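Local coordinates for protein exopolyphosphatase (Cytophaga hutchinsonii, PDB 3MDQ) that probably hydrolyses inorganic polyphosphate from its chain ends, releasing orthophosphate, at residues N14-L19 / V38-G43; M136-G141 / S211-T216; S142-I147 / K156-I161; T216-N221 / T235-S240. All coordinates share one frame; numbering follows the deposited sequence.

Contact 1: N14-L19 / V38-G43. With SO4 (sulfate ion), chain E.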
loop_
_atom_site.group_PDB
_atom_site.type_symbol
_atom_site.label_atom_id
_atom_site.label_comp_id
_atom_site.label_asym_id
_atom_site.label_seq_id
_atom_site.Cartn_x
_atom_site.Cartn_y
_atom_site.Cartn_z
ATOM N N ASN A 14 8.747 -0.397 0.072
ATOM C CA ASN A 14 9.318 -0.294 -1.245
ATOM C C ASN A 14 9.412 1.150 -1.719
ATOM O O ASN A 14 10.437 1.575 -2.259
ATOM C CB ASN A 14 8.499 -1.109 -2.245
ATOM C CG ASN A 14 8.641 -2.582 -2.050
ATOM O OD1 ASN A 14 9.415 -3.078 -1.236
ATOM N ND2 ASN A 14 7.828 -3.317 -2.788
ATOM N N THR A 15 8.308 1.872 -1.588
ATOM C CA THR A 15 8.139 3.170 -2.198
ATOM C C THR A 15 7.793 4.203 -1.151
ATOM O O THR A 15 6.975 3.959 -0.254
ATOM C CB THR A 15 7.002 3.095 -3.222
ATOM O OG1 THR A 15 7.340 2.070 -4.188
ATOM C CG2 THR A 15 6.755 4.472 -3.916
ATOM N N PHE A 16 8.467 5.370 -1.211
ATOM C CA PHE A 16 8.118 6.494 -0.347
ATOM C C PHE A 16 7.218 7.415 -1.155
ATOM O O PHE A 16 7.452 7.604 -2.331
ATOM C CB PHE A 16 9.359 7.320 0.085
ATOM C CG PHE A 16 10.196 6.719 1.188
ATOM C CD1 PHE A 16 10.117 5.401 1.542
ATOM C CD2 PHE A 16 11.146 7.483 1.859
ATOM C CE1 PHE A 16 10.888 4.876 2.565
ATOM C CE2 PHE A 16 11.937 6.937 2.848
ATOM C CZ PHE A 16 11.814 5.614 3.190
ATOM N N HIS A 17 6.229 8.008 -0.482
ATOM C CA HIS A 17 5.280 8.926 -1.129
ATOM C C HIS A 17 5.270 10.252 -0.442
ATOM O O HIS A 17 5.365 10.328 0.801
ATOM C CB HIS A 17 3.859 8.353 -1.060
ATOM C CG HIS A 17 3.709 7.055 -1.778
ATOM N ND1 HIS A 17 3.366 6.985 -3.112
ATOM C CD2 HIS A 17 3.903 5.780 -1.366
ATOM C CE1 HIS A 17 3.340 5.708 -3.482
ATOM N NE2 HIS A 17 3.656 4.960 -2.444
ATOM N N LEU A 18 5.084 11.313 -1.228
ATOM C CA LEU A 18 4.941 12.662 -0.748
ATOM C C LEU A 18 3.653 13.246 -1.334
ATOM O O LEU A 18 3.496 13.305 -2.528
ATOM C CB LEU A 18 6.111 13.560 -1.175
ATOM C CG LEU A 18 5.978 15.054 -0.871
ATOM C CD1 LEU A 18 5.884 15.400 0.652
ATOM C CD2 LEU A 18 7.189 15.793 -1.501
ATOM N N LEU A 19 2.760 13.667 -0.449
ATOM C CA LEU A 19 1.531 14.343 -0.823
ATOM C C LEU A 19 1.482 15.728 -0.185
ATOM O O LEU A 19 1.586 15.850 1.036
ATOM C CB LEU A 19 0.331 13.548 -0.336
ATOM C CG LEU A 19 -1.058 14.124 -0.637
ATOM C CD1 LEU A 19 -1.352 14.062 -2.105
ATOM C CD2 LEU A 19 -2.146 13.300 0.143
ATOM N N VAL A 38 12.592 3.351 -2.865
ATOM C CA VAL A 38 13.614 3.354 -1.847
ATOM C C VAL A 38 14.076 1.951 -1.501
ATOM O O VAL A 38 15.256 1.740 -1.234
ATOM C CB VAL A 38 13.100 4.061 -0.556
ATOM C CG1 VAL A 38 14.064 3.855 0.629
ATOM C CG2 VAL A 38 12.922 5.583 -0.843
ATOM N N GLY A 39 13.189 0.966 -1.481
ATOM C CA GLY A 39 13.635 -0.372 -1.138
ATOM C C GLY A 39 14.191 -0.468 0.254
ATOM O O GLY A 39 15.252 -1.021 0.456
ATOM N N LEU A 40 13.425 0.015 1.217
ATOM C CA LEU A 40 13.800 -0.008 2.622
ATOM C C LEU A 40 13.923 -1.444 3.122
ATOM O O LEU A 40 14.660 -1.748 4.068
ATOM C CB LEU A 40 12.772 0.812 3.430
ATOM C CG LEU A 40 13.213 1.448 4.704
ATOM C CD1 LEU A 40 14.480 2.318 4.519
ATOM C CD2 LEU A 40 12.010 2.202 5.277
ATOM N N GLY A 41 13.163 -2.351 2.523
ATOM C CA GLY A 41 13.148 -3.746 2.988
ATOM C C GLY A 41 14.244 -4.607 2.375
ATOM O O GLY A 41 14.644 -5.637 2.933
ATOM N N LYS A 42 14.771 -4.156 1.245
ATOM C CA LYS A 42 15.729 -4.924 0.464
ATOM C C LYS A 42 16.953 -5.273 1.287
ATOM O O LYS A 42 17.580 -4.403 1.900
ATOM C CB LYS A 42 16.110 -4.155 -0.809
ATOM C CG LYS A 42 17.133 -4.884 -1.686
ATOM C CD LYS A 42 17.583 -4.024 -2.880
ATOM C CE LYS A 42 16.577 -3.999 -3.988
ATOM N NZ LYS A 42 16.971 -3.005 -5.034
ATOM N N GLY A 43 17.314 -6.545 1.295
ATOM C CA GLY A 43 18.521 -6.997 1.982
ATOM C C GLY A 43 18.395 -7.124 3.497
ATOM O O GLY A 43 19.362 -7.570 4.157
HETATM S S SO4 E . 5.088 -0.943 -4.124
HETATM O O1 SO4 E . 6.252 -1.737 -4.636
HETATM O O2 SO4 E . 4.820 -1.057 -2.713
HETATM O O3 SO4 E . 3.860 -1.489 -4.785
HETATM O O4 SO4 E . 5.203 0.489 -4.447
HETATM O O HOH W 1 12.047 -3.273 -0.167
#

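Contact 2: M136-G141 / S211-T216. With SO4 (sulfate ion), chain D.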
loop_
_atom_site.group_PDB
_atom_site.type_symbol
_atom_site.label_atom_id
_atom_site.label_comp_id
_atom_site.label_asym_id
_atom_site.label_seq_id
_atom_site.Cartn_x
_atom_site.Cartn_y
_atom_site.Cartn_z
HETATM N N MSE A 136 -8.225 -4.043 1.331
HETATM C CA MSE A 136 -6.898 -4.627 1.494
HETATM C C MSE A 136 -5.808 -3.755 0.869
HETATM O O MSE A 136 -5.948 -3.278 -0.265
HETATM C CB MSE A 136 -6.860 -6.058 0.956
HETATM C CG MSE A 136 -7.098 -6.207 -0.450
HETATM SE SE MSE A 136 -6.958 -8.164 -0.944
HETATM C CE MSE A 136 -5.224 -8.587 -0.688
ATOM N N ASP A 137 -4.759 -3.488 1.641
ATOM C CA ASP A 137 -3.623 -2.687 1.211
ATOM C C ASP A 137 -2.398 -3.577 1.198
ATOM O O ASP A 137 -1.988 -4.053 2.245
ATOM C CB ASP A 137 -3.412 -1.487 2.121
ATOM C CG ASP A 137 -2.284 -0.590 1.626
ATOM O OD1 ASP A 137 -1.128 -1.067 1.516
ATOM O OD2 ASP A 137 -2.573 0.588 1.307
ATOM N N ILE A 138 -1.879 -3.875 0.014
ATOM C CA ILE A 138 -0.671 -4.696 -0.132
ATOM C C ILE A 138 0.544 -3.826 -0.341
ATOM O O ILE A 138 0.592 -3.011 -1.291
ATOM C CB ILE A 138 -0.760 -5.635 -1.334
ATOM C CG1 ILE A 138 -1.942 -6.583 -1.164
ATOM C CG2 ILE A 138 0.541 -6.432 -1.442
ATOM C CD1 ILE A 138 -2.178 -7.444 -2.426
ATOM N N GLY A 139 1.484 -3.931 0.573
ATOM C CA GLY A 139 2.738 -3.209 0.465
ATOM C C GLY A 139 3.903 -4.178 0.397
ATOM O O GLY A 139 3.699 -5.385 0.341
ATOM N N GLY A 140 5.139 -3.668 0.415
ATOM C CA GLY A 140 6.293 -4.529 0.472
ATOM C C GLY A 140 6.546 -5.209 1.777
ATOM O O GLY A 140 7.166 -6.265 1.822
ATOM N N GLY A 141 6.079 -4.623 2.885
ATOM C CA GLY A 141 6.340 -5.152 4.195
ATOM C C GLY A 141 5.151 -5.751 4.896
ATOM O O GLY A 141 5.264 -6.800 5.518
ATOM N N SER A 211 -3.188 0.824 -2.952
ATOM C CA SER A 211 -1.741 0.931 -3.037
ATOM C C SER A 211 -1.201 0.355 -4.323
ATOM O O SER A 211 -1.987 0.075 -5.251
ATOM C CB SER A 211 -1.089 0.397 -1.773
ATOM O OG SER A 211 -1.165 1.395 -0.781
ATOM N N GLY A 212 0.116 0.197 -4.441
ATOM C CA GLY A 212 0.749 0.125 -5.746
ATOM C C GLY A 212 0.341 -1.047 -6.605
ATOM O O GLY A 212 0.182 -0.890 -7.827
ATOM N N THR A 213 0.222 -2.225 -6.021
ATOM C CA THR A 213 -0.173 -3.408 -6.783
ATOM C C THR A 213 -1.533 -3.179 -7.438
ATOM O O THR A 213 -1.722 -3.396 -8.633
ATOM C CB THR A 213 -0.210 -4.672 -5.947
ATOM O OG1 THR A 213 1.127 -4.969 -5.511
ATOM C CG2 THR A 213 -0.733 -5.862 -6.734
ATOM N N PHE A 214 -2.498 -2.726 -6.654
ATOM C CA PHE A 214 -3.819 -2.485 -7.201
ATOM C C PHE A 214 -3.840 -1.347 -8.228
ATOM O O PHE A 214 -4.540 -1.443 -9.227
ATOM C CB PHE A 214 -4.807 -2.252 -6.056
ATOM C CG PHE A 214 -5.234 -3.513 -5.348
ATOM C CD1 PHE A 214 -6.179 -4.355 -5.913
ATOM C CD2 PHE A 214 -4.725 -3.840 -4.081
ATOM C CE1 PHE A 214 -6.571 -5.500 -5.272
ATOM C CE2 PHE A 214 -5.133 -4.973 -3.417
ATOM C CZ PHE A 214 -6.056 -5.815 -3.994
ATOM N N ASP A 215 -3.052 -0.299 -8.021
ATOM C CA ASP A 215 -2.962 0.793 -8.995
ATOM C C ASP A 215 -2.429 0.251 -10.306
ATOM O O ASP A 215 -2.946 0.569 -11.380
ATOM C CB ASP A 215 -2.030 1.920 -8.525
ATOM C CG ASP A 215 -2.543 2.677 -7.327
ATOM O OD1 ASP A 215 -3.737 2.623 -7.024
ATOM O OD2 ASP A 215 -1.706 3.393 -6.682
ATOM N N THR A 216 -1.402 -0.612 -10.220
ATOM C CA THR A 216 -0.841 -1.210 -11.442
ATOM C C THR A 216 -1.846 -2.111 -12.175
ATOM O O THR A 216 -1.932 -2.086 -13.419
ATOM C CB THR A 216 0.498 -1.929 -11.155
ATOM O OG1 THR A 216 1.493 -0.927 -10.892
ATOM C CG2 THR A 216 0.967 -2.780 -12.351
HETATM S S SO4 D . 4.377 -1.103 2.981
HETATM O O1 SO4 D . 4.208 -2.507 3.421
HETATM O O2 SO4 D . 5.084 -1.033 1.662
HETATM O O3 SO4 D . 3.042 -0.494 2.861
HETATM O O4 SO4 D . 5.052 -0.541 4.140
HETATM O O HOH W 2 -1.457 -2.679 -3.232
HETATM O O HOH W 3 1.854 -2.954 -3.610
HETATM O O HOH W 4 2.473 -0.145 -1.961
#

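Contact 3: S142-I147 / K156-I161. With SO4 (sulfate ion), chain D.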
loop_
_atom_site.group_PDB
_atom_site.type_symbol
_atom_site.label_atom_id
_atom_site.label_comp_id
_atom_site.label_asym_id
_atom_site.label_seq_id
_atom_site.Cartn_x
_atom_site.Cartn_y
_atom_site.Cartn_z
ATOM N N SER A 142 4.001 -5.086 4.783
ATOM C CA SER A 142 2.782 -5.618 5.409
ATOM C C SER A 142 1.566 -5.517 4.506
ATOM O O SER A 142 1.601 -4.878 3.470
ATOM C CB SER A 142 2.518 -4.878 6.720
ATOM O OG SER A 142 2.130 -3.539 6.476
ATOM N N VAL A 143 0.519 -6.258 4.904
ATOM C CA VAL A 143 -0.770 -6.190 4.266
ATOM C C VAL A 143 -1.816 -5.919 5.361
ATOM O O VAL A 143 -1.882 -6.620 6.382
ATOM C CB VAL A 143 -1.121 -7.495 3.535
ATOM C CG1 VAL A 143 -2.514 -7.407 2.871
ATOM C CG2 VAL A 143 0.002 -7.862 2.471
ATOM N N GLU A 144 -2.593 -4.862 5.158
ATOM C CA GLU A 144 -3.661 -4.490 6.090
ATOM C C GLU A 144 -5.017 -4.870 5.490
ATOM O O GLU A 144 -5.247 -4.645 4.303
ATOM C CB GLU A 144 -3.665 -2.997 6.397
ATOM C CG GLU A 144 -2.557 -2.508 7.321
ATOM C CD GLU A 144 -1.203 -2.591 6.706
ATOM O OE1 GLU A 144 -0.979 -1.956 5.672
ATOM O OE2 GLU A 144 -0.332 -3.304 7.281
ATOM N N PHE A 145 -5.871 -5.422 6.332
ATOM C CA PHE A 145 -7.225 -5.756 5.983
ATOM C C PHE A 145 -8.161 -5.032 6.922
ATOM O O PHE A 145 -7.912 -5.002 8.150
ATOM C CB PHE A 145 -7.467 -7.236 6.124
ATOM C CG PHE A 145 -6.705 -8.095 5.147
ATOM C CD1 PHE A 145 -7.184 -8.310 3.885
ATOM C CD2 PHE A 145 -5.528 -8.705 5.533
ATOM C CE1 PHE A 145 -6.481 -9.097 2.995
ATOM C CE2 PHE A 145 -4.848 -9.508 4.655
ATOM C CZ PHE A 145 -5.319 -9.717 3.401
ATOM N N ILE A 146 -9.206 -4.416 6.364
ATOM C CA ILE A 146 -10.193 -3.701 7.148
ATOM C C ILE A 146 -11.605 -4.063 6.674
ATOM O O ILE A 146 -11.858 -4.053 5.447
ATOM C CB ILE A 146 -10.040 -2.164 7.047
ATOM C CG1 ILE A 146 -8.595 -1.700 7.257
ATOM C CG2 ILE A 146 -11.008 -1.457 8.027
ATOM C CD1 ILE A 146 -7.833 -1.489 5.983
ATOM N N ILE A 147 -12.516 -4.388 7.602
ATOM C CA ILE A 147 -13.905 -4.607 7.272
ATOM C C ILE A 147 -14.705 -3.442 7.812
ATOM O O ILE A 147 -14.593 -3.150 8.976
ATOM C CB ILE A 147 -14.433 -5.933 7.794
ATOM C CG1 ILE A 147 -13.698 -7.109 7.159
ATOM C CG2 ILE A 147 -15.963 -6.053 7.582
ATOM C CD1 ILE A 147 -14.009 -8.478 7.740
ATOM N N LYS A 156 -10.268 -4.800 11.982
ATOM C CA LYS A 156 -9.062 -4.574 11.153
ATOM C C LYS A 156 -7.896 -5.346 11.702
ATOM O O LYS A 156 -7.813 -5.609 12.908
ATOM C CB LYS A 156 -8.688 -3.104 11.039
ATOM C CG LYS A 156 -8.011 -2.430 12.232
ATOM C CD LYS A 156 -8.844 -2.377 13.452
ATOM C CE LYS A 156 -8.082 -1.727 14.605
ATOM N NZ LYS A 156 -8.970 -1.352 15.762
ATOM N N GLN A 157 -6.961 -5.718 10.824
ATOM C CA GLN A 157 -5.749 -6.406 11.260
ATOM C C GLN A 157 -4.675 -6.237 10.201
ATOM O O GLN A 157 -4.960 -6.274 9.004
ATOM C CB GLN A 157 -6.030 -7.886 11.550
ATOM C CG GLN A 157 -4.877 -8.569 12.255
ATOM C CD GLN A 157 -5.287 -9.774 13.072
ATOM O OE1 GLN A 157 -6.449 -9.901 13.497
ATOM N NE2 GLN A 157 -4.328 -10.672 13.302
ATOM N N SER A 158 -3.437 -6.052 10.656
ATOM C CA SER A 158 -2.262 -5.988 9.806
ATOM C C SER A 158 -1.503 -7.303 9.947
ATOM O O SER A 158 -1.356 -7.840 11.043
ATOM C CB SER A 158 -1.384 -4.843 10.282
ATOM O OG SER A 158 -0.185 -4.751 9.546
ATOM N N PHE A 159 -0.972 -7.779 8.838
ATOM C CA PHE A 159 -0.173 -8.996 8.788
ATOM C C PHE A 159 1.174 -8.687 8.100
ATOM O O PHE A 159 1.229 -8.046 7.059
ATOM C CB PHE A 159 -0.899 -10.075 7.979
ATOM C CG PHE A 159 -2.234 -10.488 8.555
ATOM C CD1 PHE A 159 -3.382 -9.772 8.253
ATOM C CD2 PHE A 159 -2.334 -11.580 9.387
ATOM C CE1 PHE A 159 -4.602 -10.148 8.778
ATOM C CE2 PHE A 159 -3.544 -11.965 9.904
ATOM C CZ PHE A 159 -4.681 -11.243 9.595
ATOM N N GLU A 160 2.260 -9.211 8.664
ATOM C CA GLU A 160 3.626 -8.972 8.116
ATOM C C GLU A 160 3.912 -9.985 6.991
ATOM O O GLU A 160 4.747 -10.904 7.110
ATOM C CB GLU A 160 4.667 -8.967 9.261
ATOM C CG GLU A 160 4.485 -7.746 10.217
ATOM C CD GLU A 160 4.701 -6.322 9.561
ATOM O OE1 GLU A 160 5.462 -6.182 8.576
ATOM O OE2 GLU A 160 4.145 -5.318 10.072
ATOM N N ILE A 161 3.169 -9.806 5.913
ATOM C CA ILE A 161 3.213 -10.683 4.719
ATOM C C ILE A 161 3.303 -9.860 3.438
ATOM O O ILE A 161 2.881 -10.276 2.351
ATOM C CB ILE A 161 1.968 -11.635 4.703
ATOM C CG1 ILE A 161 0.682 -10.848 4.553
ATOM C CG2 ILE A 161 1.982 -12.555 5.948
ATOM C CD1 ILE A 161 -0.597 -11.759 4.408
HETATM S S SO4 D . 4.377 -1.103 2.981
HETATM O O1 SO4 D . 4.208 -2.507 3.421
HETATM O O2 SO4 D . 5.084 -1.033 1.662
HETATM O O3 SO4 D . 3.042 -0.494 2.861
HETATM O O4 SO4 D . 5.052 -0.541 4.140
#

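Contact 4: T216-N221 / T235-S240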
loop_
_atom_site.group_PDB
_atom_site.type_symbol
_atom_site.label_atom_id
_atom_site.label_comp_id
_atom_site.label_asym_id
_atom_site.label_seq_id
_atom_site.Cartn_x
_atom_site.Cartn_y
_atom_site.Cartn_z
ATOM N N THR A 216 -1.402 -0.612 -10.220
ATOM C CA THR A 216 -0.841 -1.210 -11.442
ATOM C C THR A 216 -1.846 -2.111 -12.175
ATOM O O THR A 216 -1.932 -2.086 -13.419
ATOM C CB THR A 216 0.498 -1.929 -11.155
ATOM O OG1 THR A 216 1.493 -0.927 -10.892
ATOM C CG2 THR A 216 0.967 -2.780 -12.351
ATOM N N LEU A 217 -2.642 -2.889 -11.436
ATOM C CA LEU A 217 -3.649 -3.729 -12.060
ATOM C C LEU A 217 -4.660 -2.858 -12.809
ATOM O O LEU A 217 -5.039 -3.170 -13.940
ATOM C CB LEU A 217 -4.369 -4.644 -11.063
ATOM C CG LEU A 217 -3.454 -5.661 -10.347
ATOM C CD1 LEU A 217 -4.251 -6.394 -9.263
ATOM C CD2 LEU A 217 -2.835 -6.619 -11.410
ATOM N N ALA A 218 -5.097 -1.777 -12.171
ATOM C CA ALA A 218 -5.998 -0.860 -12.824
ATOM C C ALA A 218 -5.380 -0.286 -14.101
ATOM O O ALA A 218 -6.025 -0.258 -15.156
ATOM C CB ALA A 218 -6.426 0.251 -11.875
ATOM N N GLU A 219 -4.138 0.181 -14.011
ATOM C CA GLU A 219 -3.490 0.786 -15.160
ATOM C C GLU A 219 -3.324 -0.218 -16.303
ATOM O O GLU A 219 -3.544 0.127 -17.448
ATOM C CB GLU A 219 -2.144 1.415 -14.772
ATOM C CG GLU A 219 -2.293 2.699 -13.948
ATOM C CD GLU A 219 -0.962 3.272 -13.444
ATOM O OE1 GLU A 219 0.082 2.611 -13.567
ATOM O OE2 GLU A 219 -0.973 4.397 -12.911
HETATM N N MSE A 220 -2.988 -1.469 -15.976
HETATM C CA MSE A 220 -2.874 -2.533 -16.991
HETATM C C MSE A 220 -4.209 -2.769 -17.657
HETATM O O MSE A 220 -4.271 -2.968 -18.851
HETATM C CB MSE A 220 -2.365 -3.839 -16.374
HETATM C CG MSE A 220 -0.929 -3.814 -15.993
HETATM SE SE MSE A 220 -0.281 -5.338 -15.043
HETATM C CE MSE A 220 -0.219 -6.560 -16.547
ATOM N N ASN A 221 -5.295 -2.747 -16.882
ATOM C CA ASN A 221 -6.595 -3.022 -17.434
ATOM C C ASN A 221 -7.070 -1.892 -18.343
ATOM O O ASN A 221 -7.727 -2.124 -19.358
ATOM C CB ASN A 221 -7.611 -3.234 -16.333
ATOM C CG ASN A 221 -8.798 -4.079 -16.798
ATOM O OD1 ASN A 221 -8.603 -5.174 -17.341
ATOM N ND2 ASN A 221 -10.015 -3.545 -16.626
ATOM N N THR A 235 -11.088 8.741 -8.142
ATOM C CA THR A 235 -10.655 8.139 -6.894
ATOM C C THR A 235 -10.953 6.664 -6.767
ATOM O O THR A 235 -10.475 6.009 -5.840
ATOM C CB THR A 235 -11.201 8.861 -5.704
ATOM O OG1 THR A 235 -12.606 8.807 -5.695
ATOM C CG2 THR A 235 -10.734 10.346 -5.715
ATOM N N SER A 236 -11.669 6.082 -7.719
ATOM C CA SER A 236 -11.896 4.640 -7.722
ATOM C C SER A 236 -11.905 4.119 -9.149
ATOM O O SER A 236 -12.190 4.883 -10.068
ATOM C CB SER A 236 -13.209 4.307 -7.015
ATOM O OG SER A 236 -14.349 4.798 -7.714
ATOM N N TYR A 237 -11.684 2.807 -9.288
ATOM C CA TYR A 237 -11.735 2.132 -10.586
ATOM C C TYR A 237 -12.239 0.741 -10.364
ATOM O O TYR A 237 -11.652 -0.002 -9.551
ATOM C CB TYR A 237 -10.324 2.102 -11.214
ATOM C CG TYR A 237 -10.265 1.373 -12.517
ATOM C CD1 TYR A 237 -10.555 2.027 -13.692
ATOM C CD2 TYR A 237 -9.994 0.017 -12.557
ATOM C CE1 TYR A 237 -10.529 1.335 -14.930
ATOM C CE2 TYR A 237 -9.999 -0.682 -13.767
ATOM C CZ TYR A 237 -10.245 0.008 -14.948
ATOM O OH TYR A 237 -10.253 -0.685 -16.158
ATOM N N LEU A 238 -13.297 0.331 -11.052
ATOM C CA LEU A 238 -13.805 -1.007 -10.833
ATOM C C LEU A 238 -13.248 -1.979 -11.864
ATOM O O LEU A 238 -13.367 -1.793 -13.088
ATOM C CB LEU A 238 -15.313 -1.044 -10.846
ATOM C CG LEU A 238 -15.943 -2.447 -10.682
ATOM C CD1 LEU A 238 -17.301 -2.286 -10.050
ATOM C CD2 LEU A 238 -16.056 -3.250 -11.993
ATOM N N LEU A 239 -12.655 -3.023 -11.325
ATOM C CA LEU A 239 -12.036 -4.114 -12.079
ATOM C C LEU A 239 -12.967 -5.310 -11.995
ATOM O O LEU A 239 -13.234 -5.825 -10.906
ATOM C CB LEU A 239 -10.662 -4.466 -11.459
ATOM C CG LEU A 239 -9.747 -5.473 -12.094
ATOM C CD1 LEU A 239 -9.250 -4.966 -13.466
ATOM C CD2 LEU A 239 -8.582 -5.713 -11.128
ATOM N N SER A 240 -13.467 -5.788 -13.120
ATOM C CA SER A 240 -14.312 -6.977 -13.063
ATOM C C SER A 240 -13.512 -8.222 -12.679
ATOM O O SER A 240 -12.302 -8.261 -12.900
ATOM C CB SER A 240 -15.030 -7.214 -14.376
ATOM O OG SER A 240 -14.129 -7.680 -15.385
#

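Contact 1: N14-L19 / V38-G43
The turn between the first two strands of the N-terminal sheet, a candidate phosphate-binding loop, is tied here to the loop that follows strand 27-37, with Asn-14 meeting Val-38 and Gly-39. The carbonyl O of Asn-14 takes two backbone N-H groups at once: Val-38 N at 2.9 Å, in the carbonyl plane, and Gly-39 N at 2.9 Å, tilted 31° from it. Two donors on one oxygen hold this peptide firmly. Gly-39 itself has a positive phi, a conformation glycine adopts readily.

The apolar half of the contact is carried by Phe-16. Its CG is anti to the carbonyl carbon (chi1 -78°), and the ring beyond lies beneath Val-38, whose CG2 sits over the ring centre in a CH-pi contact, 3.6 Å from the Phe-16 ring centroid. Leu-40 comes instead to the rim, its CD2 in the ring plane and 4.0 Å from Phe-16 CE1. An alanine at Phe-16 would probably open a gap beneath Val-38 CG2 and beside Leu-40 CD2. Helix 52-71 also packs on Phe-16, through Thr-61 and Phe-65.

With its backbone fixed, Asn-14 turns its amide elsewhere. A water 2.8 Å from Asn-14 OD1 can donate to it and is weakly bonded by Gly-41 N. Asn-14 ND2 donates to sulfate O1 at 2.9 Å, Thr-15 OG1 donates to sulfate O4 at 2.7 Å, and Arg-269 binds the same ion. A polar turn gripping a tetrahedral anion, with an apolar cluster round Phe-16 beside it, is consistent with the first phosphate loop of the actin-like ATPase fold.

Contact 2: M136-G141 / S211-T216
A glycine-rich turn after strand 133-138, consistent with the second phosphate loop of the actin-like fold, follows a strand end packed against the start of helix 212-225 through Met-136, Asp-137 and Ile-138. Met-136, present as selenomethionine, has CG in the crowded position between backbone N and carbonyl carbon (chi1 63°). That CG lies 3.7 Å from Phe-214 CZ, and SE stands at the ring edge, 5.3 Å from the Phe-214 centroid, a Met-aromatic contact. Ile-138 CD1 approaches Phe-214 CE2 at 4.0 Å, the side chains crossing at about a right angle.

Ser-211 OG donates to Asp-137 OD2 at 2.6 Å on its syn side, in one of two deposited conformers, which makes this bond tentative. A water 2.6 Å from Ile-138 O can donate to it and is also hydrogen-bonded to Thr-213 OG1.

Gly-140 N and Gly-141 N each donate to the sulfate, the latter to O1 at 2.9 Å, and a side chain on Gly-139 would collide with O3. The donors are thus largely main-chain N-H groups, with Thr-13 OG1 adding a hydroxyl; the ion is probably from the crystallisation liquor, so a phosphate-binding role is an inference.

Contact 3: S142-I147 / K156-I161
Phe-159 and Val-143 pair across an antiparallel hairpin in which every second residue pair is doubly hydrogen-bonded. Val-143 N donates to Phe-159 O at 2.9 Å and Phe-159 N returns the bond to Val-143 O; Phe-145 and Gln-157 repeat the pattern two residues along.

On the face carrying Val-143, Phe-145 and Phe-159 the packing is close and apolar. Phe-145 CD2 comes within 3.6 Å of Phe-159 CD1, that atom lying in the plane of the Phe-145 ring at its edge, with the two ring planes at 73°. Val-143 CG2 meets Ile-161 CG1 at 3.7 Å.

The other face is mixed, with its polar part at Glu-144 and Ser-158. A bend at chi2 (68°) turns CD of Glu-144 aside, and its OE2 accepts from two hydroxyls: Ser-142 OG donates to the syn lone pair at 2.6 Å, and Ser-158 OG to the anti lone pair at 2.7 Å. An alanine at Glu-144 would probably leave both serine hydroxyls without this shared acceptor and free to turn. Ser-142 N meanwhile donates to sulfate O1 at 2.9 Å, so Ser-142 touches both the anion, through its N, and the carboxylate, through OG.

Toward solvent the contact slackens. Beyond CB, which lies 4.0 Å from Ile-146 CG1, Lys-156 leads off to a salt bridge with Glu-116, and Gln-157 also turns its end away. Glu-160, partly exposed, is held by Arg-165 and Arg-86.

Strand 153-159 is the outermost of its sheet, and strand 143-148 lies between it and strand 133-138. Helix 111-125 covers the side of Glu-144 and Ile-146, whereas helix 193-202 packs on Phe-145.

Contact 4: T216-N221 / T235-S240
Asn-221 and Tyr-237 cross at about a right angle, their amide and ring planes 76° apart, and meet through one hydrogen bond. Asn-221 ND2 donates to Tyr-237 OH at 2.9 Å with an N-H...O angle of 154°; the amide nitrogen lies near the ring plane, at its edge. Tyr-237 CG is anti to the backbone N (chi1 177°), and the ring beyond reaches the helix. The phenol oxygen is gripped a second time by Glu-227, while the Asn-221 amide also bonds Asp-243 through ND2 and Arg-246 through OD1. These partners would fix both the rotation of the amide and the position of the hydroxyl.

Nearer the root of the tyrosine, Ala-218 CB approaches the ring obliquely, 3.6 Å from Tyr-237 CD2. Leu-239, two residues further along the strand, slants across the asparagine with CD1 3.5 Å from Asn-221 CG. Its other branch makes a more distant contact, Leu-239 CD2 lying 4.3 Å from Leu-217 CB.

The local helix and strand axes pass 9.3 Å apart. Strand 236-240 is an outermost strand of its sheet, antiparallel to strand 291-295, and helix 212-225 packs against it while Leu-217 also touches helices 241-253 and 267-286.

How the contacts relate
From the N terminus, contact 1 comes first: it closes a short loop made mostly of strands 15-24 and 27-37, in the N-terminal sheet. Contact 2 opens about a hundred residues later and spans a much longer excursion, within which the hairpin of contact 3 falls; strands 133-138 and 143-148 are neighbours, so contacts 2 and 3 share a sheet and meet the same sulfate. Contact 4 follows in series, taking helix 212-225 over from contact 2 at Thr-216 and tying it to the far edge strand. Contacts 1 and 2 touch where Asn-14 packs on Gly-140, bringing the loops of the two sheets together beside the bound anions.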